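Local coordinates for DegV domain-containing protein spr0652 (Streptococcus pneumoniae, PDB 6CNG), which binds linoleic acid and probably serves as a fatty-acid-binding subunit that presents long-chain fatty acids for phosphorylation by fatty acid kinase, at residues D61-Y75 with P280-G292. Numbering follows the deposited sequence.
Sequences DDASLDIDQMMETMY and PTSGLCSFYAEEG. With EIC (linoleic acid), chain C.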
ATOM      1  N   ASP A  61     -13.616   2.976   3.240  1.00 15.55           N
ATOM      2  CA  ASP A  61     -12.511   3.511   2.449  1.00 16.98           C
ATOM      3  C   ASP A  61     -12.663   3.097   0.993  1.00 15.76           C
ATOM      4  O   ASP A  61     -11.876   2.330   0.443  1.00 17.20           O
ATOM      5  CB  ASP A  61     -11.178   3.039   3.012  1.00 15.88           C
ATOM      6  CG  ASP A  61      -9.961   3.750   2.380  1.00 15.83           C
ATOM      7  OD1 ASP A  61     -10.107   4.802   1.737  1.00 18.28           O
ATOM      8  OD2 ASP A  61      -8.837   3.245   2.547  1.00 16.96           O
ATOM      9  N   ASP A  62     -13.713   3.622   0.386  1.00 17.58           N
ATOM     10  CA  ASP A  62     -13.926   3.558  -1.046  1.00 14.04           C
ATOM     11  C   ASP A  62     -13.776   4.966  -1.607  1.00 15.72           C
ATOM     12  O   ASP A  62     -13.513   5.926  -0.886  1.00 18.01           O
ATOM     13  CB  ASP A  62     -15.255   2.879  -1.360  1.00 17.71           C
ATOM     14  CG  ASP A  62     -16.422   3.684  -0.954  1.00 22.04           C
ATOM     15  OD1 ASP A  62     -16.286   4.916  -0.906  1.00 21.59           O
ATOM     16  OD2 ASP A  62     -17.484   3.083  -0.695  1.00 27.38           O
ATOM     17  N   ALA A  63     -13.940   5.091  -2.919  1.00 15.73           N
ATOM     18  CA  ALA A  63     -13.675   6.374  -3.561  1.00 21.10           C
ATOM     19  C   ALA A  63     -14.696   7.452  -3.202  1.00 18.42           C
ATOM     20  O   ALA A  63     -14.427   8.633  -3.453  1.00 25.43           O
ATOM     21  CB  ALA A  63     -13.623   6.205  -5.075  1.00 23.15           C
ATOM     22  N   SER A  64     -15.849   7.069  -2.643  1.00 16.29           N
ATOM     23  CA  SER A  64     -16.804   8.013  -2.075  1.00 24.16           C
ATOM     24  C   SER A  64     -16.263   8.745  -0.844  1.00 22.29           C
ATOM     25  O   SER A  64     -16.776   9.818  -0.502  1.00 23.53           O
ATOM     26  CB  SER A  64     -18.086   7.265  -1.684  1.00 31.79           C
ATOM     27  OG  SER A  64     -18.432   6.256  -2.633  1.00 46.09           O
ATOM     28  N   LEU A  65     -15.238   8.205  -0.185  1.00 17.23           N
ATOM     29  CA  LEU A  65     -14.839   8.714   1.114  1.00 14.77           C
ATOM     30  C   LEU A  65     -14.207  10.092   0.995  1.00 16.39           C
ATOM     31  O   LEU A  65     -13.263  10.301   0.221  1.00 18.87           O
ATOM     32  CB  LEU A  65     -13.848   7.758   1.777  1.00 18.60           C
ATOM     33  CG  LEU A  65     -13.444   8.155   3.211  1.00 18.36           C
ATOM     34  CD1 LEU A  65     -14.650   8.071   4.152  1.00 18.49           C
ATOM     35  CD2 LEU A  65     -12.328   7.331   3.730  1.00 18.94           C
ATOM     36  N   ASP A  66     -14.722  11.035   1.786  1.00 17.04           N
ATOM     37  CA  ASP A  66     -14.043  12.303   2.010  1.00 15.85           C
ATOM     38  C   ASP A  66     -12.934  12.010   3.001  1.00 20.63           C
ATOM     39  O   ASP A  66     -13.173  11.916   4.208  1.00 17.19           O
ATOM     40  CB  ASP A  66     -14.994  13.340   2.586  1.00 15.18           C
ATOM     41  CG  ASP A  66     -14.416  14.731   2.560  1.00 21.32           C
ATOM     42  OD1 ASP A  66     -13.204  14.893   2.329  1.00 28.34           O
ATOM     43  OD2 ASP A  66     -15.191  15.688   2.752  1.00 32.02           O
ATOM     44  N   ILE A  67     -11.715  11.826   2.489  1.00 20.76           N
ATOM     45  CA  ILE A  67     -10.611  11.479   3.372  1.00 20.20           C
ATOM     46  C   ILE A  67     -10.335  12.619   4.334  1.00 16.84           C
ATOM     47  O   ILE A  67     -10.038  12.394   5.508  1.00 17.32           O
ATOM     48  CB  ILE A  67      -9.358  11.091   2.568  1.00 17.34           C
ATOM     49  CG1 ILE A  67      -9.651   9.908   1.667  1.00 19.16           C
ATOM     50  CG2 ILE A  67      -8.266  10.719   3.489  1.00 15.77           C
ATOM     51  CD1 ILE A  67      -8.588   9.659   0.638  1.00 18.94           C
ATOM     52  N   ASP A  68     -10.418  13.857   3.858  1.00 16.16           N
ATOM     53  CA  ASP A  68     -10.094  14.989   4.713  1.00 18.69           C
ATOM     54  C   ASP A  68     -11.059  15.117   5.890  1.00 17.08           C
ATOM     55  O   ASP A  68     -10.648  15.464   6.998  1.00 16.25           O
ATOM     56  CB  ASP A  68     -10.014  16.262   3.874  1.00 25.56           C
ATOM     57  CG  ASP A  68      -8.756  16.295   2.990  1.00 31.69           C
ATOM     58  OD1 ASP A  68      -7.776  15.614   3.345  1.00 30.34           O
ATOM     59  OD2 ASP A  68      -8.737  16.994   1.946  1.00 34.78           O
ATOM     60  N   GLN A  69     -12.331  14.796   5.683  1.00 15.96           N
ATOM     61  CA  GLN A  69     -13.302  14.886   6.762  1.00 16.30           C
ATOM     62  C   GLN A  69     -13.110  13.750   7.755  1.00 15.91           C
ATOM     63  O   GLN A  69     -13.280  13.929   8.959  1.00 15.63           O
ATOM     64  CB  GLN A  69     -14.702  14.840   6.160  1.00 25.10           C
ATOM     65  CG  GLN A  69     -15.765  14.318   7.080  1.00 33.54           C
ATOM     66  CD  GLN A  69     -15.873  15.138   8.337  1.00 53.20           C
ATOM     67  OE1 GLN A  69     -16.099  14.598   9.417  1.00 59.98           O
ATOM     68  NE2 GLN A  69     -15.717  16.456   8.206  1.00 61.36           N
ATOM     69  N   MET A  70     -12.746  12.575   7.270  1.00 16.50           N
ATOM     70  CA  MET A  70     -12.462  11.470   8.170  1.00 14.91           C
ATOM     71  C   MET A  70     -11.295  11.793   9.084  1.00 14.39           C
ATOM     72  O   MET A  70     -11.359  11.599  10.303  1.00 14.41           O
ATOM     73  CB  MET A  70     -12.143  10.254   7.322  1.00 17.97           C
ATOM     74  CG  MET A  70     -11.963   8.992   8.103  1.00 23.12           C
ATOM     75  SD  MET A  70     -10.578   8.075   7.489  1.00 38.42           S
ATOM     76  CE  MET A  70      -9.239   9.031   8.100  1.00 27.82           C
ATOM     77  N   MET A  71     -10.210  12.288   8.507  1.00 14.49           N
ATOM     78  CA  MET A  71      -9.042  12.599   9.306  1.00 14.26           C
ATOM     79  C   MET A  71      -9.353  13.676  10.338  1.00 13.99           C
ATOM     80  O   MET A  71      -8.955  13.567  11.503  1.00 15.23           O
ATOM     81  CB  MET A  71      -7.905  13.021   8.379  1.00 13.36           C
ATOM     82  CG  MET A  71      -7.407  11.883   7.489  1.00 15.23           C
ATOM     83  SD  MET A  71      -6.505  10.549   8.318  1.00 19.46           S
ATOM     84  CE  MET A  71      -4.960  11.359   8.670  1.00 15.97           C
ATOM     85  N   GLU A  72     -10.049  14.746   9.918  1.00 14.78           N
ATOM     86  CA  GLU A  72     -10.419  15.817  10.841  1.00 14.92           C
ATOM     87  C   GLU A  72     -11.187  15.261  12.023  1.00 13.19           C
ATOM     88  O   GLU A  72     -10.929  15.620  13.176  1.00 15.61           O
ATOM     89  CB  GLU A  72     -11.281  16.845  10.098  1.00 16.97           C
ATOM     90  CG  GLU A  72     -11.696  18.077  10.916  1.00 21.12           C
ATOM     91  CD  GLU A  72     -12.304  19.189  10.077  1.00 29.35           C
ATOM     92  OE1 GLU A  72     -12.675  20.227  10.663  1.00 32.00           O
ATOM     93  OE2 GLU A  72     -12.402  19.039   8.840  1.00 36.78           O
ATOM     94  N   THR A  73     -12.119  14.362  11.748  1.00 13.46           N
ATOM     95  CA  THR A  73     -12.917  13.750  12.796  1.00 16.74           C
ATOM     96  C   THR A  73     -12.059  12.892  13.692  1.00 17.60           C
ATOM     97  O   THR A  73     -12.194  12.945  14.918  1.00 16.10           O
ATOM     98  CB  THR A  73     -14.026  12.926  12.165  1.00 16.38           C
ATOM     99  OG1 THR A  73     -14.817  13.782  11.344  1.00 19.47           O
ATOM    100  CG2 THR A  73     -14.900  12.304  13.201  1.00 19.76           C
ATOM    101  N   MET A  74     -11.144  12.133  13.100  1.00 18.73           N
ATOM    102  CA  MET A  74     -10.286  11.273  13.885  1.00 14.13           C
ATOM    103  C   MET A  74      -9.437  12.095  14.825  1.00 11.72           C
ATOM    104  O   MET A  74      -9.312  11.783  16.005  1.00 16.05           O
ATOM    105  CB  MET A  74      -9.449  10.463  12.907  1.00 13.95           C
ATOM    106  CG  MET A  74      -8.445   9.505  13.517  1.00 17.31           C
ATOM    107  SD  MET A  74      -6.901  10.276  13.875  1.00 18.64           S
ATOM    108  CE  MET A  74      -6.351  10.792  12.287  1.00 16.12           C
ATOM    109  N   TYR A  75      -8.849  13.159  14.329  1.00 14.68           N
ATOM    110  CA  TYR A  75      -7.962  13.906  15.176  1.00 12.41           C
ATOM    111  C   TYR A  75      -8.726  14.681  16.217  1.00 13.88           C
ATOM    112  O   TYR A  75      -8.163  15.026  17.254  1.00 18.92           O
ATOM    113  CB  TYR A  75      -7.159  14.848  14.321  1.00 15.64           C
ATOM    114  CG  TYR A  75      -5.948  14.238  13.639  1.00 12.50           C
ATOM    115  CD1 TYR A  75      -4.900  13.720  14.376  1.00 13.64           C
ATOM    116  CD2 TYR A  75      -5.837  14.233  12.264  1.00 13.52           C
ATOM    117  CE1 TYR A  75      -3.774  13.203  13.754  1.00 14.09           C
ATOM    118  CE2 TYR A  75      -4.701  13.711  11.628  1.00 11.62           C
ATOM    119  CZ  TYR A  75      -3.684  13.206  12.375  1.00 13.21           C
ATOM    120  OH  TYR A  75      -2.563  12.683  11.756  1.00 16.33           O
ATOM    121  N   PRO A 280      -1.955  10.367  -3.858  1.00 14.11           N
ATOM    122  CA  PRO A 280      -2.475  10.595  -2.518  1.00 13.74           C
ATOM    123  C   PRO A 280      -2.797   9.265  -1.844  1.00 11.05           C
ATOM    124  O   PRO A 280      -3.228   8.304  -2.479  1.00 14.08           O
ATOM    125  CB  PRO A 280      -3.721  11.446  -2.774  1.00 15.11           C
ATOM    126  CG  PRO A 280      -4.163  11.043  -4.097  1.00 17.72           C
ATOM    127  CD  PRO A 280      -2.982  10.590  -4.880  1.00 13.68           C
ATOM    128  N   THR A 281      -2.564   9.210  -0.545  1.00 12.84           N
ATOM    129  CA  THR A 281      -2.879   8.008   0.198  1.00 12.83           C
ATOM    130  C   THR A 281      -4.381   7.734   0.230  1.00 12.83           C
ATOM    131  O   THR A 281      -5.211   8.649   0.154  1.00 16.64           O
ATOM    132  CB  THR A 281      -2.363   8.160   1.620  1.00 13.03           C
ATOM    133  OG1 THR A 281      -2.594   9.495   2.069  1.00 15.31           O
ATOM    134  CG2 THR A 281      -0.903   7.898   1.672  1.00 15.38           C
ATOM    135  N   SER A 282      -4.722   6.454   0.379  1.00 13.52           N
ATOM    136  CA  SER A 282      -6.076   6.029   0.658  1.00 13.40           C
ATOM    137  C   SER A 282      -6.489   6.458   2.057  1.00 10.31           C
ATOM    138  O   SER A 282      -5.710   6.992   2.839  1.00 13.73           O
ATOM    139  CB  SER A 282      -6.183   4.510   0.542  1.00 14.50           C
ATOM    140  OG  SER A 282      -5.386   3.847   1.482  1.00 13.89           O
ATOM    141  N   GLY A 283      -7.752   6.206   2.382  1.00 17.60           N
ATOM    142  CA  GLY A 283      -8.226   6.492   3.725  1.00 17.37           C
ATOM    143  C   GLY A 283      -7.485   5.690   4.766  1.00 10.40           C
ATOM    144  O   GLY A 283      -7.060   6.217   5.789  1.00 14.07           O
ATOM    145  N   LEU A 284      -7.275   4.412   4.486  1.00 14.36           N
ATOM    146  CA  LEU A 284      -6.549   3.551   5.394  1.00 12.18           C
ATOM    147  C   LEU A 284      -5.115   4.001   5.522  1.00 10.25           C
ATOM    148  O   LEU A 284      -4.581   4.116   6.622  1.00 14.57           O
ATOM    149  CB  LEU A 284      -6.601   2.147   4.826  1.00 12.80           C
ATOM    150  CG  LEU A 284      -6.034   1.051   5.703  1.00 17.69           C
ATOM    151  CD1 LEU A 284      -4.537   0.993   5.587  1.00 21.85           C
ATOM    152  CD2 LEU A 284      -6.483   1.261   7.134  1.00 16.49           C
ATOM    153  N   CYS A 285      -4.462   4.213   4.407  1.00 12.41           N
ATOM    154  CA  CYS A 285      -3.070   4.611   4.474  1.00 14.14           C
ATOM    155  C   CYS A 285      -2.923   5.991   5.072  1.00 10.26           C
ATOM    156  O   CYS A 285      -1.960   6.240   5.786  1.00 13.17           O
ATOM    157  CB  CYS A 285      -2.438   4.514   3.102  1.00 12.50           C
ATOM    158  SG  CYS A 285      -2.259   2.799   2.533  1.00 17.45           S
ATOM    159  N   SER A 286      -3.863   6.893   4.814  1.00 15.07           N
ATOM    160  CA  SER A 286      -3.821   8.199   5.474  1.00 17.60           C
ATOM    161  C   SER A 286      -3.954   8.041   6.976  1.00 12.77           C
ATOM    162  O   SER A 286      -3.274   8.712   7.742  1.00 13.30           O
ATOM    163  CB  SER A 286      -4.933   9.111   4.949  1.00 12.89           C
ATOM    164  OG  SER A 286      -4.889   9.193   3.542  1.00 13.54           O
ATOM    165  N   PHE A 287      -4.818   7.137   7.404  1.00 12.96           N
ATOM    166  CA  PHE A 287      -5.073   6.966   8.812  1.00 10.47           C
ATOM    167  C   PHE A 287      -3.834   6.514   9.538  1.00 13.29           C
ATOM    168  O   PHE A 287      -3.556   6.971  10.649  1.00 12.38           O
ATOM    169  CB  PHE A 287      -6.164   5.915   8.948  1.00 17.60           C
ATOM    170  CG  PHE A 287      -6.448   5.521  10.343  1.00 18.33           C
ATOM    171  CD1 PHE A 287      -6.944   6.420  11.241  1.00 17.61           C
ATOM    172  CD2 PHE A 287      -6.247   4.236  10.746  1.00 18.09           C
ATOM    173  CE1 PHE A 287      -7.212   6.037  12.522  1.00 20.63           C
ATOM    174  CE2 PHE A 287      -6.512   3.864  12.028  1.00 15.07           C
ATOM    175  CZ  PHE A 287      -7.000   4.749  12.905  1.00 15.59           C
ATOM    176  N   TYR A 288      -3.089   5.615   8.940  1.00 12.24           N
ATOM    177  CA  TYR A 288      -1.947   5.049   9.630  1.00 12.94           C
ATOM    178  C   TYR A 288      -0.657   5.778   9.362  1.00 12.66           C
ATOM    179  O   TYR A 288       0.196   5.854  10.248  1.00 16.67           O
ATOM    180  CB  TYR A 288      -1.806   3.604   9.230  1.00 11.67           C
ATOM    181  CG  TYR A 288      -2.690   2.769  10.029  1.00 12.08           C
ATOM    182  CD1 TYR A 288      -2.539   2.714  11.401  1.00 11.41           C
ATOM    183  CD2 TYR A 288      -3.672   2.042   9.446  1.00 12.72           C
ATOM    184  CE1 TYR A 288      -3.331   1.942  12.155  1.00 13.37           C
ATOM    185  CE2 TYR A 288      -4.483   1.248  10.200  1.00 12.42           C
ATOM    186  CZ  TYR A 288      -4.313   1.201  11.564  1.00 12.58           C
ATOM    187  OH  TYR A 288      -5.123   0.408  12.354  1.00 14.93           O
ATOM    188  N   ALA A 289      -0.474   6.299   8.172  1.00 11.29           N
ATOM    189  CA  ALA A 289       0.734   7.075   7.924  1.00 14.78           C
ATOM    190  C   ALA A 289       0.637   8.469   8.512  1.00 14.54           C
ATOM    191  O   ALA A 289       1.664   9.069   8.849  1.00 13.27           O
ATOM    192  CB  ALA A 289       1.002   7.164   6.425  1.00 16.12           C
ATOM    193  N   GLU A 290      -0.590   8.987   8.613  1.00 14.25           N
ATOM    194  CA  GLU A 290      -0.907  10.255   9.249  1.00 13.59           C
ATOM    195  C   GLU A 290      -0.346  11.445   8.496  1.00 15.55           C
ATOM    196  O   GLU A 290       0.259  11.304   7.432  1.00 16.63           O
ATOM    197  CB  GLU A 290      -0.441  10.251  10.706  1.00 17.31           C
ATOM    198  CG  GLU A 290      -1.114   9.153  11.543  1.00 20.12           C
ATOM    199  CD  GLU A 290      -1.175   9.481  13.027  1.00 16.90           C
ATOM    200  OE1 GLU A 290      -1.662  10.571  13.396  1.00 18.07           O
ATOM    201  OE2 GLU A 290      -0.733   8.650  13.829  1.00 17.85           O
ATOM    202  N   GLU A 291      -0.570  12.624   9.036  1.00 16.63           N
ATOM    203  CA  GLU A 291      -0.266  13.831   8.293  1.00 15.27           C
ATOM    204  C   GLU A 291       1.229  13.983   8.121  1.00 13.35           C
ATOM    205  O   GLU A 291       2.005  13.797   9.059  1.00 17.00           O
ATOM    206  CB  GLU A 291      -0.869  15.023   9.007  1.00 21.04           C
ATOM    207  CG  GLU A 291      -2.385  14.959   9.071  1.00 22.51           C
ATOM    208  CD  GLU A 291      -3.021  15.100   7.726  1.00 22.66           C
ATOM    209  OE1 GLU A 291      -4.175  14.665   7.580  1.00 27.01           O
ATOM    210  OE2 GLU A 291      -2.373  15.638   6.810  1.00 21.21           O
ATOM    211  N   GLY A 292       1.618  14.326   6.905  1.00 14.14           N
ATOM    212  CA  GLY A 292       3.004  14.403   6.523  1.00 15.82           C
ATOM    213  C   GLY A 292       3.622  13.079   6.149  1.00 12.85           C
ATOM    214  O   GLY A 292       4.823  13.033   5.881  1.00 19.02           O
TER
HETATM  215  C1  EIC C 301      -6.893  -3.538   9.689  1.00 14.19           C
HETATM  216  C2  EIC C 301      -5.911  -2.729   8.849  1.00 13.81           C
HETATM  217  C3  EIC C 301      -4.587  -2.473   9.533  1.00 14.76           C
HETATM  218  C4  EIC C 301      -3.556  -1.943   8.564  1.00 14.42           C
HETATM  219  C5  EIC C 301      -2.198  -1.781   9.213  1.00 16.08           C
HETATM  220  C6  EIC C 301      -1.129  -1.356   8.212  1.00 19.13           C
HETATM  221  C7  EIC C 301      -1.216   0.121   7.807  1.00 18.75           C
HETATM  222  C8  EIC C 301      -0.237   0.441   6.692  1.00 16.27           C
HETATM  223  C9  EIC C 301      -0.469   1.871   6.265  1.00 16.21           C
HETATM  224  C10 EIC C 301       0.259   2.856   6.742  1.00 14.76           C
HETATM  225  C11 EIC C 301       1.367   2.643   7.765  1.00 16.94           C
HETATM  226  C12 EIC C 301       2.556   3.435   7.240  1.00 18.47           C
HETATM  227  C13 EIC C 301       3.776   2.959   7.111  1.00 15.79           C
HETATM  228  C14 EIC C 301       4.143   1.546   7.514  1.00 18.26           C
HETATM  229  C15 EIC C 301       3.898   0.553   6.381  1.00 16.27           C
HETATM  230  C16 EIC C 301       4.310  -0.841   6.830  1.00 17.70           C
HETATM  231  C17 EIC C 301       3.940  -1.881   5.814  1.00 14.59           C
HETATM  232  C18 EIC C 301       4.332  -3.248   6.329  1.00 15.71           C
HETATM  233  O1  EIC C 301      -7.061  -4.772   9.488  1.00 18.05           O
HETATM  234  O2  EIC C 301      -7.540  -2.957  10.594  1.00 19.13           O
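Asp61 reaches the N-terminus of helix 283-289 and grips its first turn with both carboxylate oxygens, at the junction of the two lobes of the DegV fold. OD1 accepts from Gly283 N at 2.8 Å, on the syn side but tilted well out of the carboxylate plane, while OD2 takes Leu284 N at 2.7 Å from above that plane. A short acid suits this place: its negative charge probably complements the helix end, and Arg34 adds a salt bridge to OD1. Ser282 is the N-cap proper, its OG accepting from Cys285 N and also hydrogen-bonded to Ser29 O. Gly283 suits the spot because a CB there would run into Asp61 OD1 and Leu65 CD2.

Beyond this polar end, helix 67-75 lies over helix 283-289, their axes 33° from parallel and 10.2 Å apart at closest approach. Ile67 lays CG2 against Ser286, 3.7 Å from OG. Met71 is flexible enough to fold over the next turn: bent at chi2 (-70°) and again at chi3, it sets SD beside Ser286 CB and CE 3.3 Å from Ser286 O. Glu291 approaches that methyl from the opposite direction, its carboxylate held by Arg254 and Asn255. Met74 brings CG to the edge of the Phe287 ring, in its plane, 3.8 Å from CE1, while its own CE covers one face of the Tyr75 ring.

The far side of helix 283-289 faces the lipid, where Tyr288 CB lies 3.3 Å from C10 of linoleic acid. Just past the C-terminal end of helix 283-289, Glu290 has positive phi and the chain turns away. Tyr75 is long enough for its OH to reach past the helix end and hydrogen-bond, as donor, to the anti lone pair of Glu290 OE1 at 2.8 Å, the ring and carboxylate planes 40° apart.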